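Local coordinates for protein elastinolytic metalloprotease (Pseudoalteromonas sp. CF6-2, PDB 6IK4) that probably cleaves peptide bonds as a zinc-dependent metalloendopeptidase of the M23 family, the chain here being the C-terminal catalytic part of a longer protein, at residues 32-37 with 116-121; 40-45 with 112-117; 44-49 with 97-102; 60-65 with 104-109. All coordinates share one frame; numbering follows the deposited sequence.

Contact 1 of 4, residues 32-37 with 116-121. With ZN (zinc ion), chain B.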
loop_
_atom_site.group_PDB
_atom_site.type_symbol
_atom_site.label_atom_id
_atom_site.label_comp_id
_atom_site.label_asym_id
_atom_site.label_seq_id
_atom_site.Cartn_x
_atom_site.Cartn_y
_atom_site.Cartn_z
ATOM N N SER A 32 3.561 -6.926 0.386
ATOM C CA SER A 32 2.485 -6.033 0.779
ATOM C C SER A 32 2.795 -5.330 2.098
ATOM O O SER A 32 3.538 -5.842 2.938
ATOM C CB SER A 32 1.162 -6.808 0.916
ATOM O OG SER A 32 0.839 -7.501 -0.284
ATOM N N LEU A 33 2.188 -4.154 2.266
ATOM C CA LEU A 33 2.248 -3.363 3.490
ATOM C C LEU A 33 0.851 -2.863 3.803
ATOM O O LEU A 33 0.084 -2.552 2.888
ATOM C CB LEU A 33 3.201 -2.160 3.338
ATOM C CG LEU A 33 4.675 -2.495 3.118
ATOM C CD1 LEU A 33 5.398 -1.303 2.491
ATOM C CD2 LEU A 33 5.338 -2.892 4.444
ATOM N N ASP A 34 0.513 -2.788 5.091
ATOM C CA ASP A 34 -0.740 -2.180 5.527
ATOM C C ASP A 34 -0.449 -0.768 6.035
ATOM O O ASP A 34 0.334 -0.597 6.974
ATOM C CB ASP A 34 -1.408 -3.027 6.612
ATOM C CG ASP A 34 -1.812 -4.396 6.102
ATOM O OD1 ASP A 34 -1.995 -4.532 4.882
ATOM O OD2 ASP A 34 -1.957 -5.333 6.912
ATOM N N PHE A 35 -1.052 0.238 5.392
ATOM C CA PHE A 35 -0.865 1.646 5.739
ATOM C C PHE A 35 -2.130 2.212 6.375
ATOM O O PHE A 35 -3.238 1.935 5.907
ATOM C CB PHE A 35 -0.572 2.510 4.508
ATOM C CG PHE A 35 0.722 2.205 3.810
ATOM C CD1 PHE A 35 1.901 2.042 4.518
ATOM C CD2 PHE A 35 0.752 2.107 2.433
ATOM C CE1 PHE A 35 3.088 1.795 3.866
ATOM C CE2 PHE A 35 1.931 1.844 1.765
ATOM C CZ PHE A 35 3.106 1.693 2.475
ATOM N N ASN A 36 -1.968 3.057 7.398
ATOM C CA ASN A 36 -3.114 3.812 7.905
ATOM C C ASN A 36 -2.618 5.117 8.516
ATOM O O ASN A 36 -1.469 5.211 8.951
ATOM C CB ASN A 36 -3.925 2.991 8.918
ATOM C CG ASN A 36 -3.328 3.021 10.327
ATOM O OD1 ASN A 36 -3.688 3.866 11.147
ATOM N ND2 ASN A 36 -2.422 2.087 10.617
ATOM N N ASN A 37 -3.481 6.135 8.538
ATOM C CA ASN A 37 -3.054 7.436 9.042
ATOM C C ASN A 37 -3.468 7.678 10.487
ATOM O O ASN A 37 -3.378 8.814 10.957
ATOM C CB ASN A 37 -3.585 8.568 8.151
ATOM C CG ASN A 37 -5.056 8.876 8.390
ATOM O OD1 ASN A 37 -5.816 8.050 8.904
ATOM N ND2 ASN A 37 -5.472 10.084 7.989
ATOM N N GLY A 116 -8.998 -3.279 11.548
ATOM C CA GLY A 116 -9.350 -1.877 11.538
ATOM C C GLY A 116 -9.028 -1.257 10.194
ATOM O O GLY A 116 -8.332 -1.849 9.364
ATOM N N PRO A 117 -9.539 -0.053 9.951
ATOM C CA PRO A 117 -9.342 0.587 8.635
ATOM C C PRO A 117 -7.867 0.742 8.280
ATOM O O PRO A 117 -7.047 1.179 9.100
ATOM C CB PRO A 117 -10.025 1.950 8.801
ATOM C CG PRO A 117 -11.026 1.749 9.908
ATOM C CD PRO A 117 -10.413 0.733 10.837
ATOM N N HIS A 118 -7.540 0.383 7.036
ATOM C CA HIS A 118 -6.214 0.554 6.460
ATOM C C HIS A 118 -6.323 0.206 4.981
ATOM O O HIS A 118 -7.309 -0.386 4.540
ATOM C CB HIS A 118 -5.176 -0.338 7.142
ATOM C CG HIS A 118 -5.380 -1.800 6.884
ATOM N ND1 HIS A 118 -6.292 -2.561 7.589
ATOM C CD2 HIS A 118 -4.784 -2.644 6.010
ATOM C CE1 HIS A 118 -6.247 -3.809 7.157
ATOM N NE2 HIS A 118 -5.342 -3.886 6.198
ATOM N N VAL A 119 -5.295 0.556 4.217
ATOM C CA VAL A 119 -5.164 0.048 2.849
ATOM C C VAL A 119 -4.098 -1.040 2.839
ATOM O O VAL A 119 -3.029 -0.883 3.439
ATOM C CB VAL A 119 -4.831 1.172 1.849
ATOM C CG1 VAL A 119 -3.571 1.937 2.259
ATOM C CG2 VAL A 119 -4.664 0.587 0.434
ATOM N N HIS A 120 -4.424 -2.171 2.217
ATOM C CA HIS A 120 -3.488 -3.255 1.961
ATOM C C HIS A 120 -2.841 -2.952 0.617
ATOM O O HIS A 120 -3.506 -3.015 -0.418
ATOM C CB HIS A 120 -4.244 -4.590 1.958
ATOM C CG HIS A 120 -3.450 -5.770 1.482
ATOM N ND1 HIS A 120 -2.610 -6.485 2.306
ATOM C CD2 HIS A 120 -3.426 -6.401 0.284
ATOM C CE1 HIS A 120 -2.084 -7.493 1.631
ATOM N NE2 HIS A 120 -2.562 -7.464 0.399
ATOM N N PHE A 121 -1.559 -2.604 0.642
ATOM C CA PHE A 121 -0.815 -2.106 -0.517
ATOM C C PHE A 121 0.153 -3.182 -1.005
ATOM O O PHE A 121 0.960 -3.674 -0.219
ATOM C CB PHE A 121 -0.070 -0.835 -0.097
ATOM C CG PHE A 121 0.867 -0.265 -1.130
ATOM C CD1 PHE A 121 0.405 0.606 -2.104
ATOM C CD2 PHE A 121 2.228 -0.533 -1.064
ATOM C CE1 PHE A 121 1.280 1.165 -3.035
ATOM C CE2 PHE A 121 3.107 0.015 -1.992
ATOM C CZ PHE A 121 2.630 0.867 -2.972
HETATM ZN ZN ZN B . -2.181 -6.467 4.308
#
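At the edge of the H120 imidazole, close to its plane, lies D34 OD1; the F35 ring has V119 CG1 at its own edge, while F35 and F121 approach each other obliquely. All hang from two adjacent antiparallel strands, 32-36 and 119-121; segment 116-121 carries the H118-V119-H120 sequence of the HxH motif of M23 peptidases, H118 just before the strand. D34 and H120 form a non-hydrogen-bonded pair with CA atoms 4.6 Å apart, which puts both side chains on one face of the sheet. The hydrogen-bonded pairs on either side of it, L33 with F121 and F35 with V119, turn their side chains to the other face, where F35 CE2 packs 3.7 Å from F121 CD2. F121 N donates to L33 O at 2.8 Å.

On the metal face D34 OD1 and H120 ND1 each bind the zinc ion at 2.0 Å, and H21 is the third protein ligand. H120 CG is anti to its backbone N (chi1 170°), on the zinc side of the strand; the zinc ion at ND1 and N23 OD1, bonded to NE2, together fix the ring's rotation. The D34 carboxylate and H120 imidazole planes stand 51° apart. H118, a predicted proton donor/acceptor together with H79, brings CD2 to 3.5 Å from D34 CB. Its ND1 donates within the ring plane to G116 O, at 2.8 Å and 164°.

Contact 2 of 4, residues 40-45 with 112-117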
loop_
_atom_site.group_PDB
_atom_site.type_symbol
_atom_site.label_atom_id
_atom_site.label_comp_id
_atom_site.label_asym_id
_atom_site.label_seq_id
_atom_site.Cartn_x
_atom_site.Cartn_y
_atom_site.Cartn_z
ATOM N N GLY A 40 -8.525 6.278 13.366
ATOM C CA GLY A 40 -9.367 5.610 14.338
ATOM C C GLY A 40 -9.885 4.287 13.805
ATOM O O GLY A 40 -9.340 3.721 12.852
ATOM N N GLY A 41 -10.952 3.788 14.431
ATOM C CA GLY A 41 -11.531 2.504 14.089
ATOM C C GLY A 41 -12.600 2.619 13.018
ATOM O O GLY A 41 -12.721 3.635 12.329
ATOM N N TRP A 42 -13.402 1.560 12.898
ATOM C CA TRP A 42 -14.508 1.568 11.944
ATOM C C TRP A 42 -15.461 2.725 12.230
ATOM O O TRP A 42 -15.759 3.037 13.388
ATOM C CB TRP A 42 -15.258 0.238 11.988
ATOM C CG TRP A 42 -14.376 -0.944 11.739
ATOM C CD1 TRP A 42 -14.061 -1.933 12.625
ATOM C CD2 TRP A 42 -13.671 -1.252 10.526
ATOM N NE1 TRP A 42 -13.214 -2.847 12.035
ATOM C CE2 TRP A 42 -12.955 -2.448 10.749
ATOM C CE3 TRP A 42 -13.580 -0.636 9.271
ATOM C CZ2 TRP A 42 -12.162 -3.045 9.762
ATOM C CZ3 TRP A 42 -12.785 -1.228 8.291
ATOM C CH2 TRP A 42 -12.083 -2.415 8.545
ATOM N N GLY A 43 -15.931 3.372 11.162
ATOM C CA GLY A 43 -16.762 4.552 11.271
ATOM C C GLY A 43 -16.012 5.866 11.296
ATOM O O GLY A 43 -16.641 6.924 11.149
ATOM N N SER A 44 -14.691 5.837 11.458
ATOM C CA SER A 44 -13.912 7.059 11.563
ATOM C C SER A 44 -13.734 7.698 10.187
ATOM O O SER A 44 -14.146 7.162 9.155
ATOM C CB SER A 44 -12.566 6.776 12.230
ATOM O OG SER A 44 -11.746 5.952 11.416
ATOM N N ASN A 45 -13.113 8.875 10.178
ATOM C CA ASN A 45 -12.955 9.673 8.964
ATOM C C ASN A 45 -11.680 9.219 8.249
ATOM O O ASN A 45 -10.614 9.833 8.349
ATOM C CB ASN A 45 -12.931 11.152 9.334
ATOM C CG ASN A 45 -12.645 12.051 8.159
ATOM O OD1 ASN A 45 -13.180 11.861 7.062
ATOM N ND2 ASN A 45 -11.795 13.052 8.382
ATOM N N GLY A 112 -11.036 -11.762 3.075
ATOM C CA GLY A 112 -9.892 -11.370 3.872
ATOM C C GLY A 112 -10.270 -11.122 5.321
ATOM O O GLY A 112 -11.379 -11.411 5.780
ATOM N N GLN A 113 -9.313 -10.573 6.055
ATOM C CA GLN A 113 -9.533 -10.205 7.445
ATOM C C GLN A 113 -8.946 -8.827 7.702
ATOM O O GLN A 113 -8.016 -8.396 7.014
ATOM C CB GLN A 113 -8.915 -11.226 8.412
ATOM C CG GLN A 113 -7.578 -11.797 7.963
ATOM C CD GLN A 113 -6.998 -12.780 8.972
ATOM O OE1 GLN A 113 -6.056 -12.454 9.697
ATOM N NE2 GLN A 113 -7.566 -13.983 9.032
ATOM N N SER A 114 -9.498 -8.141 8.703
ATOM C CA SER A 114 -9.012 -6.815 9.068
ATOM C C SER A 114 -9.348 -6.498 10.522
ATOM O O SER A 114 -10.477 -6.719 10.970
ATOM C CB SER A 114 -9.609 -5.734 8.167
ATOM O OG SER A 114 -9.237 -4.447 8.628
ATOM N N SER A 115 -8.373 -5.935 11.229
ATOM C CA SER A 115 -8.546 -5.455 12.595
ATOM C C SER A 115 -8.963 -3.988 12.672
ATOM O O SER A 115 -9.255 -3.499 13.772
ATOM C CB SER A 115 -7.244 -5.653 13.386
ATOM O OG SER A 115 -6.869 -7.021 13.418
ATOM N N GLY A 116 -8.998 -3.279 11.548
ATOM C CA GLY A 116 -9.350 -1.877 11.538
ATOM C C GLY A 116 -9.028 -1.257 10.194
ATOM O O GLY A 116 -8.332 -1.849 9.364
ATOM N N PRO A 117 -9.539 -0.053 9.951
ATOM C CA PRO A 117 -9.342 0.587 8.635
ATOM C C PRO A 117 -7.867 0.742 8.280
ATOM O O PRO A 117 -7.047 1.179 9.100
ATOM C CB PRO A 117 -10.025 1.950 8.801
ATOM C CG PRO A 117 -11.026 1.749 9.908
ATOM C CD PRO A 117 -10.413 0.733 10.837
HETATM O O HOH W 1 -7.272 1.849 11.616
HETATM O O HOH W 2 -12.167 -5.545 13.086
#
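G41 O, which rests against P117 CG at 3.5 Å, is gripped by two donors from S44: the hydroxyl OG, lying in the carbonyl plane at 2.7 Å, and the backbone N. The second bond closes a type II beta turn from G41 to S44, and the positive phi of G43 (90°) calls for glycine at its third position. The turn lifts W42 against the loop 112-117. W42 CG is anti to the carbonyl carbon (chi1 -56°), and the turn about chi2 then lays one face of the indole against G116 and P117. P117 CD stands over the six-membered ring, 3.8 Å from the centroid and 12° off the normal, a CH-pi contact, while P117 CG reaches W42 CE3 at 3.6 Å. Further along the same face G116 CA sits 3.4 Å above the indole plane, offset toward the rim. S114 OG comes at the ring edge, 3.4 Å from W42 CZ2, and also accepts from G116 N in an ST turn.

On the indole's pyrrole side a water lies in the ring plane: W42 NE1 donates to it at 3.1 Å, and it donates to S114 O at 3.0 Å. This surface contact thus joins two loops, the second of which leads into the predicted active-site residue H118. No direct hydrogen bond crosses between the segments, which suggests that they cohere largely through dispersion and CH-pi attraction between the electron-rich indole face and the C-H groups of P117 CD and CG and of G116 CA, supplemented by water bridging.

Contact 3 of 4, residues 44-49 with 97-102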
loop_
_atom_site.group_PDB
_atom_site.type_symbol
_atom_site.label_atom_id
_atom_site.label_comp_id
_atom_site.label_asym_id
_atom_site.label_seq_id
_atom_site.Cartn_x
_atom_site.Cartn_y
_atom_site.Cartn_z
ATOM N N SER A 44 -14.691 5.837 11.458
ATOM C CA SER A 44 -13.912 7.059 11.563
ATOM C C SER A 44 -13.734 7.698 10.187
ATOM O O SER A 44 -14.146 7.162 9.155
ATOM C CB SER A 44 -12.566 6.776 12.230
ATOM O OG SER A 44 -11.746 5.952 11.416
ATOM N N ASN A 45 -13.113 8.875 10.178
ATOM C CA ASN A 45 -12.955 9.673 8.964
ATOM C C ASN A 45 -11.680 9.219 8.249
ATOM O O ASN A 45 -10.614 9.833 8.349
ATOM C CB ASN A 45 -12.931 11.152 9.334
ATOM C CG ASN A 45 -12.645 12.051 8.159
ATOM O OD1 ASN A 45 -13.180 11.861 7.062
ATOM N ND2 ASN A 45 -11.795 13.052 8.382
ATOM N N THR A 46 -11.797 8.110 7.513
ATOM C CA THR A 46 -10.625 7.524 6.858
ATOM C C THR A 46 -10.171 8.373 5.667
ATOM O O THR A 46 -10.990 9.009 4.998
ATOM C CB THR A 46 -10.924 6.101 6.399
ATOM O OG1 THR A 46 -12.139 6.079 5.635
ATOM C CG2 THR A 46 -11.043 5.163 7.595
ATOM N N PRO A 47 -8.866 8.396 5.379
ATOM C CA PRO A 47 -8.338 9.320 4.371
ATOM C C PRO A 47 -8.461 8.774 2.956
ATOM O O PRO A 47 -8.741 7.596 2.728
ATOM C CB PRO A 47 -6.862 9.450 4.761
ATOM C CG PRO A 47 -6.543 8.083 5.317
ATOM C CD PRO A 47 -7.781 7.714 6.110
ATOM N N TRP A 48 -8.215 9.668 1.998
ATOM C CA TRP A 48 -8.051 9.273 0.609
ATOM C C TRP A 48 -6.634 8.760 0.385
ATOM O O TRP A 48 -5.679 9.201 1.041
ATOM C CB TRP A 48 -8.352 10.449 -0.328
ATOM C CG TRP A 48 -9.792 10.895 -0.234
ATOM C CD1 TRP A 48 -10.329 11.727 0.705
ATOM C CD2 TRP A 48 -10.876 10.495 -1.084
ATOM N NE1 TRP A 48 -11.682 11.876 0.490
ATOM C CE2 TRP A 48 -12.042 11.132 -0.604
ATOM C CE3 TRP A 48 -10.975 9.660 -2.203
ATOM C CZ2 TRP A 48 -13.293 10.966 -1.211
ATOM C CZ3 TRP A 48 -12.225 9.489 -2.803
ATOM C CH2 TRP A 48 -13.363 10.144 -2.306
ATOM N N VAL A 49 -6.511 7.813 -0.547
ATOM C CA VAL A 49 -5.253 7.138 -0.867
ATOM C C VAL A 49 -4.798 7.628 -2.236
ATOM O O VAL A 49 -5.590 7.631 -3.187
ATOM C CB VAL A 49 -5.430 5.607 -0.862
ATOM C CG1 VAL A 49 -4.113 4.897 -1.167
ATOM C CG2 VAL A 49 -5.976 5.122 0.487
ATOM N N LEU A 97 -7.279 7.898 -5.573
ATOM C CA LEU A 97 -7.918 6.697 -6.115
ATOM C C LEU A 97 -9.252 6.390 -5.444
ATOM O O LEU A 97 -10.128 5.764 -6.055
ATOM C CB LEU A 97 -6.981 5.488 -5.945
ATOM C CG LEU A 97 -5.671 5.551 -6.742
ATOM C CD1 LEU A 97 -4.735 4.379 -6.389
ATOM C CD2 LEU A 97 -5.974 5.575 -8.252
ATOM N N GLY A 98 -9.406 6.798 -4.198
ATOM C CA GLY A 98 -10.493 6.354 -3.353
ATOM C C GLY A 98 -10.063 6.538 -1.912
ATOM O O GLY A 98 -8.985 7.056 -1.626
ATOM N N ARG A 99 -10.937 6.125 -1.005
ATOM C CA ARG A 99 -10.589 6.074 0.415
ATOM C C ARG A 99 -10.315 4.630 0.802
ATOM O O ARG A 99 -10.791 3.704 0.146
ATOM C CB ARG A 99 -11.722 6.633 1.290
ATOM C CG ARG A 99 -11.995 8.109 1.098
ATOM C CD ARG A 99 -13.277 8.559 1.810
ATOM N NE ARG A 99 -13.267 8.274 3.244
ATOM C CZ ARG A 99 -14.306 8.486 4.057
ATOM N NH1 ARG A 99 -15.442 8.992 3.582
ATOM N NH2 ARG A 99 -14.210 8.202 5.351
ATOM N N TYR A 100 -9.548 4.418 1.875
ATOM C CA TYR A 100 -9.617 3.082 2.444
ATOM C C TYR A 100 -10.845 3.039 3.333
ATOM O O TYR A 100 -11.236 4.051 3.920
ATOM C CB TYR A 100 -8.337 2.633 3.171
ATOM C CG TYR A 100 -7.787 3.373 4.376
ATOM C CD1 TYR A 100 -8.384 3.277 5.634
ATOM C CD2 TYR A 100 -6.583 4.065 4.276
ATOM C CE1 TYR A 100 -7.832 3.925 6.742
ATOM C CE2 TYR A 100 -6.023 4.699 5.368
ATOM C CZ TYR A 100 -6.645 4.622 6.596
ATOM O OH TYR A 100 -6.075 5.265 7.672
ATOM N N ALA A 101 -11.499 1.883 3.344
ATOM C CA ALA A 101 -12.867 1.782 3.830
ATOM C C ALA A 101 -12.940 2.015 5.331
ATOM O O ALA A 101 -12.121 1.503 6.094
ATOM C CB ALA A 101 -13.435 0.407 3.496
ATOM N N ASN A 102 -13.934 2.796 5.750
ATOM C CA ASN A 102 -14.222 2.983 7.166
ATOM C C ASN A 102 -15.333 2.059 7.657
ATOM O O ASN A 102 -15.767 2.181 8.808
ATOM C CB ASN A 102 -14.561 4.454 7.446
ATOM C CG ASN A 102 -16.021 4.811 7.137
ATOM O OD1 ASN A 102 -16.712 4.115 6.392
ATOM N ND2 ASN A 102 -16.482 5.909 7.713
#
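Residues 44-49 and 97-102 run antiparallel, their end-to-end directions 163° apart, with V49 N donating to G98 O at 2.8 Å and L97 N to V49 O at 2.9 Å. W48 and R99 form a non-hydrogen-bonded pair, and R99 CG lies over the face of the indole, 3.5 Å from the centroid of the five-membered ring, a CH-pi contact. Beyond it the R99 chain bends at chi3 (57°), which turns NE toward T46 O in a weak bond. R99 NH2 donates to T46 OG1 at 3.0 Å, and that hydroxyl in turn donates to Y100 O at 2.8 Å, nearly along the C=O axis, making T46 a relay between side chain and backbone. An alanine at R99 would probably leave T46 OG1 without its donor and the indole face without its aliphatic cover. P47 CD packs over the Y100 ring face, 3.3 Å from CZ, while Y100 OH bonds N37 N. At the loop end N102 ND2 donates to S44 O at 3.0 Å.

In the sheet, strand 96-100 lies between strands 48-50 and 73-81, its R99 backbone bonded to S81. V49 and L97 both touch Y77 of strand 73-81, and A101, just past the strand, meets helix 104-107.

Contact 4 of 4, residues 60-65 with 104-109; sequences FSSCNI and YNQALC
C63 and C109 each hold SG between the backbone N and the carbonyl carbon, at chi1 of 68° and 89°, so that the two sulfurs meet in a disulfide of 2.0 Å with a torsion of -89° about the S-S bond. It pins the type I turn S61-N64 to the chain just after helix 104-107. Beside it C63 CB lies 3.2 Å from Q106 O, and S61 OG approaches C109 SG at 3.3 Å. That hydroxyl also accepts from C63 N, an ST turn, and is bonded to E110.

The polar half of the contact belongs to Q106. Its chain bends at chi2, and NE2 donates to S62 OG at 2.9 Å with the oxygen near the amide plane. A water is shared by S62 OG at 2.8 Å and Q106 OE1 at 2.9 Å, closing a small ring of bonds; NE2 also donates to M80 O. An alanine at Q106 would probably deprive S62 OG and M80 O of their amide donor and the water of one acceptor.

The turn joins strands 55-61 and 64-68, and the C63 backbone bonds to M80 in strand 73-81. On the helix side A107 O accepts from ND1 of H79, a predicted active-site residue of that same strand.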
loop_
_atom_site.group_PDB
_atom_site.type_symbol
_atom_site.label_atom_id
_atom_site.label_comp_id
_atom_site.label_asym_id
_atom_site.label_seq_id
_atom_site.Cartn_x
_atom_site.Cartn_y
_atom_site.Cartn_z
ATOM N N PHE A 60 -11.084 -4.185 -9.793
ATOM C CA PHE A 60 -11.552 -5.558 -9.643
ATOM C C PHE A 60 -12.909 -5.626 -8.962
ATOM O O PHE A 60 -13.676 -6.561 -9.210
ATOM C CB PHE A 60 -10.529 -6.385 -8.865
ATOM C CG PHE A 60 -9.226 -6.580 -9.594
ATOM C CD1 PHE A 60 -9.133 -7.488 -10.633
ATOM C CD2 PHE A 60 -8.093 -5.858 -9.239
ATOM C CE1 PHE A 60 -7.940 -7.674 -11.316
ATOM C CE2 PHE A 60 -6.894 -6.045 -9.915
ATOM C CZ PHE A 60 -6.821 -6.957 -10.957
ATOM N N SER A 61 -13.224 -4.648 -8.126
ATOM C CA SER A 61 -14.434 -4.643 -7.312
ATOM C C SER A 61 -14.531 -3.256 -6.705
ATOM O O SER A 61 -13.676 -2.402 -6.945
ATOM C CB SER A 61 -14.387 -5.718 -6.233
ATOM O OG SER A 61 -13.398 -5.380 -5.267
ATOM N N SER A 62 -15.565 -3.036 -5.893
ATOM C CA SER A 62 -15.679 -1.728 -5.261
ATOM C C SER A 62 -14.614 -1.489 -4.192
ATOM O O SER A 62 -14.509 -0.363 -3.697
ATOM C CB SER A 62 -17.070 -1.560 -4.646
ATOM O OG SER A 62 -17.178 -2.324 -3.456
ATOM N N CYS A 63 -13.839 -2.505 -3.806
ATOM C CA CYS A 63 -12.864 -2.345 -2.729
ATOM C C CYS A 63 -11.445 -2.716 -3.162
ATOM O O CYS A 63 -10.575 -2.918 -2.309
ATOM C CB CYS A 63 -13.281 -3.160 -1.497
ATOM S SG CYS A 63 -13.225 -4.961 -1.674
ATOM N N ASN A 64 -11.179 -2.774 -4.468
ATOM C CA ASN A 64 -9.938 -3.378 -4.950
ATOM C C ASN A 64 -9.585 -2.777 -6.304
ATOM O O ASN A 64 -10.295 -2.997 -7.293
ATOM C CB ASN A 64 -10.093 -4.894 -5.033
ATOM C CG ASN A 64 -8.807 -5.600 -5.413
ATOM O OD1 ASN A 64 -7.727 -5.009 -5.389
ATOM N ND2 ASN A 64 -8.912 -6.885 -5.731
ATOM N N ILE A 65 -8.492 -2.016 -6.354
ATOM C CA ILE A 65 -8.107 -1.293 -7.561
ATOM C C ILE A 65 -6.595 -1.393 -7.732
ATOM O O ILE A 65 -5.852 -1.533 -6.756
ATOM C CB ILE A 65 -8.571 0.181 -7.499
ATOM C CG1 ILE A 65 -8.515 0.842 -8.876
ATOM C CG2 ILE A 65 -7.737 0.973 -6.484
ATOM C CD1 ILE A 65 -9.075 2.245 -8.882
ATOM N N TYR A 104 -16.513 -2.171 7.920
ATOM C CA TYR A 104 -15.907 -3.497 7.895
ATOM C C TYR A 104 -16.337 -4.288 6.662
ATOM O O TYR A 104 -15.505 -4.922 5.997
ATOM C CB TYR A 104 -16.277 -4.236 9.186
ATOM C CG TYR A 104 -15.730 -5.634 9.309
ATOM C CD1 TYR A 104 -14.443 -5.861 9.781
ATOM C CD2 TYR A 104 -16.511 -6.736 8.973
ATOM C CE1 TYR A 104 -13.950 -7.148 9.905
ATOM C CE2 TYR A 104 -16.026 -8.021 9.089
ATOM C CZ TYR A 104 -14.751 -8.222 9.563
ATOM O OH TYR A 104 -14.268 -9.504 9.673
ATOM N N ASN A 105 -17.637 -4.261 6.341
ATOM C CA ASN A 105 -18.131 -5.032 5.201
ATOM C C ASN A 105 -17.553 -4.524 3.886
ATOM O O ASN A 105 -17.213 -5.321 3.007
ATOM C CB ASN A 105 -19.658 -4.999 5.152
ATOM C CG ASN A 105 -20.285 -5.894 6.202
ATOM O OD1 ASN A 105 -19.637 -6.805 6.721
ATOM N ND2 ASN A 105 -21.551 -5.643 6.518
ATOM N N GLN A 106 -17.451 -3.205 3.727
ATOM C CA GLN A 106 -16.858 -2.659 2.509
ATOM C C GLN A 106 -15.378 -3.004 2.408
ATOM O O GLN A 106 -14.873 -3.285 1.313
ATOM C CB GLN A 106 -17.049 -1.149 2.461
ATOM C CG GLN A 106 -16.363 -0.475 1.269
ATOM C CD GLN A 106 -16.959 -0.910 -0.041
ATOM O OE1 GLN A 106 -18.136 -1.255 -0.107
ATOM N NE2 GLN A 106 -16.151 -0.911 -1.095
ATOM N N ALA A 107 -14.664 -2.966 3.539
ATOM C CA ALA A 107 -13.240 -3.287 3.535
ATOM C C ALA A 107 -12.981 -4.708 3.061
ATOM O O ALA A 107 -11.932 -4.987 2.467
ATOM C CB ALA A 107 -12.653 -3.102 4.936
ATOM N N LEU A 108 -13.908 -5.623 3.324
ATOM C CA LEU A 108 -13.722 -7.031 3.012
ATOM C C LEU A 108 -14.666 -7.486 1.900
ATOM O O LEU A 108 -15.149 -8.616 1.902
ATOM C CB LEU A 108 -13.902 -7.876 4.270
ATOM C CG LEU A 108 -12.919 -7.500 5.383
ATOM C CD1 LEU A 108 -13.116 -8.378 6.605
ATOM C CD2 LEU A 108 -11.484 -7.603 4.877
ATOM N N CYS A 109 -14.922 -6.611 0.925
ATOM C CA CYS A 109 -15.886 -6.934 -0.121
ATOM C C CYS A 109 -15.448 -8.117 -0.979
ATOM O O CYS A 109 -16.291 -8.726 -1.646
ATOM C CB CYS A 109 -16.160 -5.693 -0.985
ATOM S SG CYS A 109 -15.073 -5.425 -2.423
HETATM O O HOH W 3 -19.716 -2.356 -2.306
#

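All four contacts lie in the same antiparallel-sheet domain, their centres about 10 to 13 Å apart. Contacts 1 and 2 begin in the chain from strand 32-36 and the loop after it and end on one continuous run through 112-121, sharing G116 and P117. Contact 4 is nested within the loops closed by both, contact 3 within that of contact 1, and the segments of contacts 3 and 4 alternate. Y100 of contact 3 touches N36, N37 and H118 of contact 1, and W42 of contact 2 touches A107 of contact 4. Contact 1 thus packs on contact 3 and overlaps contact 2, while contact 4, its nearest atoms about 6 Å from contact 1, touches contacts 2 and 3.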